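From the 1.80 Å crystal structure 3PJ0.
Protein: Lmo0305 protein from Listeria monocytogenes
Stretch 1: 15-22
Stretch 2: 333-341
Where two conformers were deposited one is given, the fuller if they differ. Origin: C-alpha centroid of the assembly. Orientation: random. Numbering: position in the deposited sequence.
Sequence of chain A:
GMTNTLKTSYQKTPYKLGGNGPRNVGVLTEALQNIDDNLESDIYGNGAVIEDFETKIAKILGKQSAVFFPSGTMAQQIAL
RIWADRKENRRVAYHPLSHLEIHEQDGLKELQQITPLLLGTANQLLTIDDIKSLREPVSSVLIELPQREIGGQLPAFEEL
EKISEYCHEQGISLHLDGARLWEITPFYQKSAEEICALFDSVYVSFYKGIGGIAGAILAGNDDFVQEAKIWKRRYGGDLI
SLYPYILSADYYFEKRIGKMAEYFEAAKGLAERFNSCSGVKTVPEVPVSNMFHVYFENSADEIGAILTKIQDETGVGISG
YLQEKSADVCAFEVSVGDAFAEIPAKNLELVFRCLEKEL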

ATOM      1  N   TYR A  15       4.906   8.230  30.636  1.00 18.09           N
ATOM      2  CA  TYR A  15       6.041   7.413  30.261  1.00 17.85           C
ATOM      3  C   TYR A  15       5.632   5.976  29.889  1.00 16.49           C
ATOM      4  O   TYR A  15       4.604   5.471  30.342  1.00 16.00           O
ATOM      5  CB  TYR A  15       7.052   7.394  31.402  1.00 17.59           C
ATOM      6  CG  TYR A  15       7.414   8.786  31.925  1.00 19.71           C
ATOM      7  CD1 TYR A  15       8.151   9.671  31.159  1.00 21.56           C
ATOM      8  CD2 TYR A  15       7.050   9.183  33.199  1.00 22.31           C
ATOM      9  CE1 TYR A  15       8.490  10.942  31.645  1.00 23.01           C
ATOM     10  CE2 TYR A  15       7.390  10.441  33.695  1.00 26.26           C
ATOM     11  CZ  TYR A  15       8.107  11.312  32.905  1.00 25.20           C
ATOM     12  OH  TYR A  15       8.447  12.554  33.396  1.00 27.29           O
ATOM     13  N   LYS A  16       6.463   5.323  29.079  1.00 15.86           N
ATOM     14  CA  LYS A  16       6.197   3.956  28.626  1.00 14.47           C
ATOM     15  C   LYS A  16       7.476   3.099  28.660  1.00 13.86           C
ATOM     16  O   LYS A  16       8.547   3.566  28.271  1.00 12.71           O
ATOM     17  CB  LYS A  16       5.690   3.968  27.191  1.00 15.05           C
ATOM     18  CG  LYS A  16       4.397   4.698  26.898  1.00 16.21           C
ATOM     19  CD  LYS A  16       3.198   3.999  27.541  1.00 15.83           C
ATOM     20  CE  LYS A  16       1.877   4.617  27.092  1.00 17.38           C
ATOM     21  NZ  LYS A  16       1.716   6.042  27.521  1.00 14.98           N
ATOM     22  N   LEU A  17       7.371   1.853  29.129  1.00 13.54           N
ATOM     23  CA  LEU A  17       8.508   0.953  29.055  1.00 13.60           C
ATOM     24  C   LEU A  17       8.752   0.621  27.570  1.00 12.94           C
ATOM     25  O   LEU A  17       9.877   0.630  27.097  1.00 13.39           O
ATOM     26  CB  LEU A  17       8.244  -0.349  29.809  1.00 13.81           C
ATOM     27  CG  LEU A  17       8.072  -0.372  31.339  1.00 12.73           C
ATOM     28  CD1 LEU A  17       7.759  -1.795  31.692  1.00 11.75           C
ATOM     29  CD2 LEU A  17       9.313   0.102  32.105  1.00 12.39           C
ATOM     30  N   GLY A  18       7.679   0.355  26.828  1.00 13.28           N
ATOM     31  CA  GLY A  18       7.810  -0.038  25.433  1.00 13.05           C
ATOM     32  C   GLY A  18       7.591   1.039  24.397  1.00 13.29           C
ATOM     33  O   GLY A  18       7.028   2.107  24.689  1.00 14.20           O
ATOM     34  N   GLY A  19       8.042   0.746  23.181  1.00 13.33           N
ATOM     35  CA  GLY A  19       7.808   1.613  22.031  1.00 13.30           C
ATOM     36  C   GLY A  19       8.648   2.856  21.847  1.00 14.56           C
ATOM     37  O   GLY A  19       9.623   3.095  22.578  1.00 12.83           O
ATOM     38  N   ASN A  20       8.237   3.653  20.852  1.00 15.15           N
ATOM     39  CA  ASN A  20       8.920   4.891  20.470  1.00 16.12           C
ATOM     40  C   ASN A  20       8.023   6.099  20.595  1.00 16.50           C
ATOM     41  O   ASN A  20       8.140   7.043  19.813  1.00 19.03           O
ATOM     42  CB  ASN A  20       9.399   4.779  19.005  1.00 16.03           C
ATOM     43  CG  ASN A  20      10.530   3.821  18.842  1.00 16.95           C
ATOM     44  OD1 ASN A  20      11.596   4.016  19.419  1.00 17.26           O
ATOM     45  ND2 ASN A  20      10.323   2.773  18.044  1.00 17.70           N
ATOM     46  N   GLY A  21       7.111   6.087  21.547  1.00 16.66           N
ATOM     47  CA  GLY A  21       6.202   7.193  21.729  1.00 16.54           C
ATOM     48  C   GLY A  21       4.982   7.137  20.815  1.00 15.79           C
ATOM     49  O   GLY A  21       4.820   6.209  20.029  1.00 14.04           O
ATOM     50  N   PRO A  22       4.146   8.161  20.894  1.00 15.53           N
ATOM     51  CA  PRO A  22       2.899   8.150  20.106  1.00 15.73           C
ATOM     52  C   PRO A  22       3.021   8.030  18.584  1.00 14.02           C
ATOM     53  O   PRO A  22       3.898   8.648  17.996  1.00 13.62           O
ATOM     54  CB  PRO A  22       2.286   9.510  20.450  1.00 16.51           C
ATOM     55  CG  PRO A  22       2.850   9.877  21.736  1.00 17.88           C
ATOM     56  CD  PRO A  22       4.239   9.361  21.755  1.00 16.29           C
ATOM     57  N   GLU A 333       3.844  -8.520  26.143  1.00 11.59           N
ATOM     58  CA  GLU A 333       5.084  -8.278  25.431  1.00 11.43           C
ATOM     59  C   GLU A 333       5.644  -6.870  25.659  1.00 12.58           C
ATOM     60  O   GLU A 333       4.883  -5.888  25.689  1.00 13.43           O
ATOM     61  CB  GLU A 333       4.809  -8.472  23.931  1.00 11.27           C
ATOM     62  CG  GLU A 333       5.878  -8.050  22.986  1.00 11.49           C
ATOM     63  CD  GLU A 333       5.508  -8.403  21.575  1.00 14.36           C
ATOM     64  OE1 GLU A 333       5.634  -9.594  21.235  1.00 13.19           O
ATOM     65  OE2 GLU A 333       5.028  -7.498  20.836  1.00 13.52           O
ATOM     66  N   VAL A 334       6.973  -6.774  25.752  1.00 12.15           N
ATOM     67  CA  VAL A 334       7.686  -5.506  25.807  1.00 12.82           C
ATOM     68  C   VAL A 334       8.679  -5.433  24.650  1.00 12.17           C
ATOM     69  O   VAL A 334       9.417  -6.410  24.418  1.00 12.64           O
ATOM     70  CB  VAL A 334       8.573  -5.369  27.074  0.57 13.54           C
ATOM     71  CG1 VAL A 334       9.189  -3.946  27.123  0.57 13.99           C
ATOM     72  CG2 VAL A 334       7.805  -5.691  28.338  0.57 13.99           C
ATOM     73  N   SER A 335       8.631  -4.346  23.872  1.00 11.25           N
ATOM     74  CA  SER A 335       9.636  -4.082  22.839  0.75 10.78           C
ATOM     75  C   SER A 335      10.261  -2.736  23.179  1.00 11.14           C
ATOM     76  O   SER A 335       9.602  -1.714  23.089  1.00 12.53           O
ATOM     77  CB  SER A 335       9.060  -4.072  21.416  0.75 10.38           C
ATOM     78  OG  SER A 335       8.463  -5.318  21.094  0.75  8.09           O
ATOM     79  N   VAL A 336      11.530  -2.740  23.572  1.00 10.95           N
ATOM     80  CA  VAL A 336      12.226  -1.512  23.977  1.00 11.65           C
ATOM     81  C   VAL A 336      12.555  -0.641  22.768  1.00 12.02           C
ATOM     82  O   VAL A 336      12.968  -1.135  21.706  1.00 13.07           O
ATOM     83  CB  VAL A 336      13.492  -1.800  24.809  1.00 12.18           C
ATOM     84  CG1 VAL A 336      14.258  -0.497  25.148  1.00  9.94           C
ATOM     85  CG2 VAL A 336      13.127  -2.488  26.107  1.00 13.24           C
ATOM     86  N   GLY A 337      12.357   0.655  22.939  1.00 11.68           N
ATOM     87  CA  GLY A 337      12.603   1.653  21.914  1.00 12.09           C
ATOM     88  C   GLY A 337      13.021   2.944  22.582  1.00 11.90           C
ATOM     89  O   GLY A 337      13.599   2.920  23.686  1.00 12.18           O
ATOM     90  N   ASP A 338      12.705   4.079  21.960  1.00 12.82           N
ATOM     91  CA  ASP A 338      13.150   5.389  22.508  1.00 13.34           C
ATOM     92  C   ASP A 338      12.425   5.810  23.794  1.00 13.30           C
ATOM     93  O   ASP A 338      12.960   6.590  24.585  1.00 13.47           O
ATOM     94  CB  ASP A 338      12.991   6.538  21.490  1.00 13.67           C
ATOM     95  CG  ASP A 338      14.003   6.518  20.355  1.00 15.45           C
ATOM     96  OD1 ASP A 338      14.989   5.752  20.353  1.00 19.84           O
ATOM     97  OD2 ASP A 338      13.778   7.298  19.417  1.00 18.80           O
ATOM     98  N   ALA A 339      11.205   5.322  24.008  1.00 12.36           N
ATOM     99  CA  ALA A 339      10.445   5.710  25.208  1.00 11.95           C
ATOM    100  C   ALA A 339      11.154   5.300  26.508  1.00 11.70           C
ATOM    101  O   ALA A 339      11.172   6.056  27.479  1.00 12.57           O
ATOM    102  CB  ALA A 339       9.022   5.104  25.168  1.00 10.92           C
ATOM    103  N   PHE A 340      11.777   4.132  26.513  1.00 11.44           N
ATOM    104  CA  PHE A 340      12.427   3.644  27.746  1.00 13.15           C
ATOM    105  C   PHE A 340      13.434   4.640  28.349  1.00 13.96           C
ATOM    106  O   PHE A 340      13.422   4.880  29.555  1.00 14.42           O
ATOM    107  CB  PHE A 340      13.074   2.266  27.550  1.00 12.01           C
ATOM    108  CG  PHE A 340      13.716   1.732  28.803  1.00 15.51           C
ATOM    109  CD1 PHE A 340      12.941   1.188  29.815  1.00 16.95           C
ATOM    110  CD2 PHE A 340      15.089   1.818  28.991  1.00 21.29           C
ATOM    111  CE1 PHE A 340      13.526   0.736  31.007  1.00 21.08           C
ATOM    112  CE2 PHE A 340      15.690   1.362  30.195  1.00 21.82           C
ATOM    113  CZ  PHE A 340      14.910   0.816  31.186  1.00 21.92           C
ATOM    114  N   ALA A 341      14.242   5.259  27.491  1.00 15.30           N
ATOM    115  CA  ALA A 341      15.281   6.173  27.953  1.00 17.27           C
ATOM    116  C   ALA A 341      14.729   7.481  28.514  1.00 18.68           C
ATOM    117  O   ALA A 341      15.473   8.210  29.173  1.00 18.70           O
ATOM    118  CB  ALA A 341      16.299   6.448  26.847  1.00 17.86           C
TER
HETATM  119  O   HOH W   1       8.632   7.187  28.359  1.00 11.46           O
HETATM  120  O   HOH W   2      10.725   1.931  24.948  1.00  9.58           O

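The contact between residues 15-22 and 333-341 of this Listeria protein is chiefly a backbone contact, in which a glycine-rich loop docks against the turn that follows a strand and the two stretches are joined by three direct hydrogen bonds and two bridging waters. It illustrates a general principle: segments remote in sequence, here at least 316 residues apart wherever they touch, can be held together by main-chain polar groups when small residues let the backbones come close.

The register is tight, with Gly-18 CA 4.9 Å from Val-336 CA and Asn-20 CA 4.7 Å from Asp-338 CA. Gly-19 lies at the centre and uses both of its backbone polar groups. Its N donates to Ser-335 O at 2.9 Å, almost linearly, while its O accepts from Ala-339 N at 3.1 Å. The positive phi of Gly-19 is one that by itself favours glycine. Gly-337 meets a different constraint: Gly-19 O lies 3.4 Å from Gly-337 CA, and a CB there would point toward the loop and clash with both Gly-19 O and Asn-20 OD1.

One side chain joins this polar network directly. The CA-to-CB bond of Asn-20 points sideways, yet the end of the side chain comes nearer the partner, and OD1 accepts a hydrogen bond from Asp-338 N at 2.8 Å. The amide oxygen thus serves a backbone NH at the turn, much as a main-chain carbonyl would. Asp-338 contributes its backbone here, its carboxylate oxygens being bonded elsewhere in the structure.

Water extends the bonding: it reaches groups left without a direct partner across the stretches, such as Leu-17 O and Gly-337 N, and adds a second bond to Gly-19 O. Water 2 donates to Leu-17 O (2.7 Å) and Gly-19 O (2.9 Å) and accepts from Gly-337 N and Phe-340 N, each 2.9 Å from its oxygen, so a single molecule satisfies groups on both stretches. Water 1 accepts from Lys-16 N and donates to Ala-339 O, again at 2.9 Å from each atom.

Van der Waals contacts supplement these bonds. The CA-to-CB bond of Ala-339 points toward the other stretch, and Ala-339 CB sits 3.5 Å from Lys-16 O and 3.6 Å from Gly-18 O; its small size suits this close approach to the backbone. Lys-16 O, however, is buried by the contact without a polar partner in the model. Phe-340 presents its ring edge to Leu-17 O, and its CE1 lies 4.4 Å from Leu-17 CD2, a modest apolar contact beside a predominantly polar join.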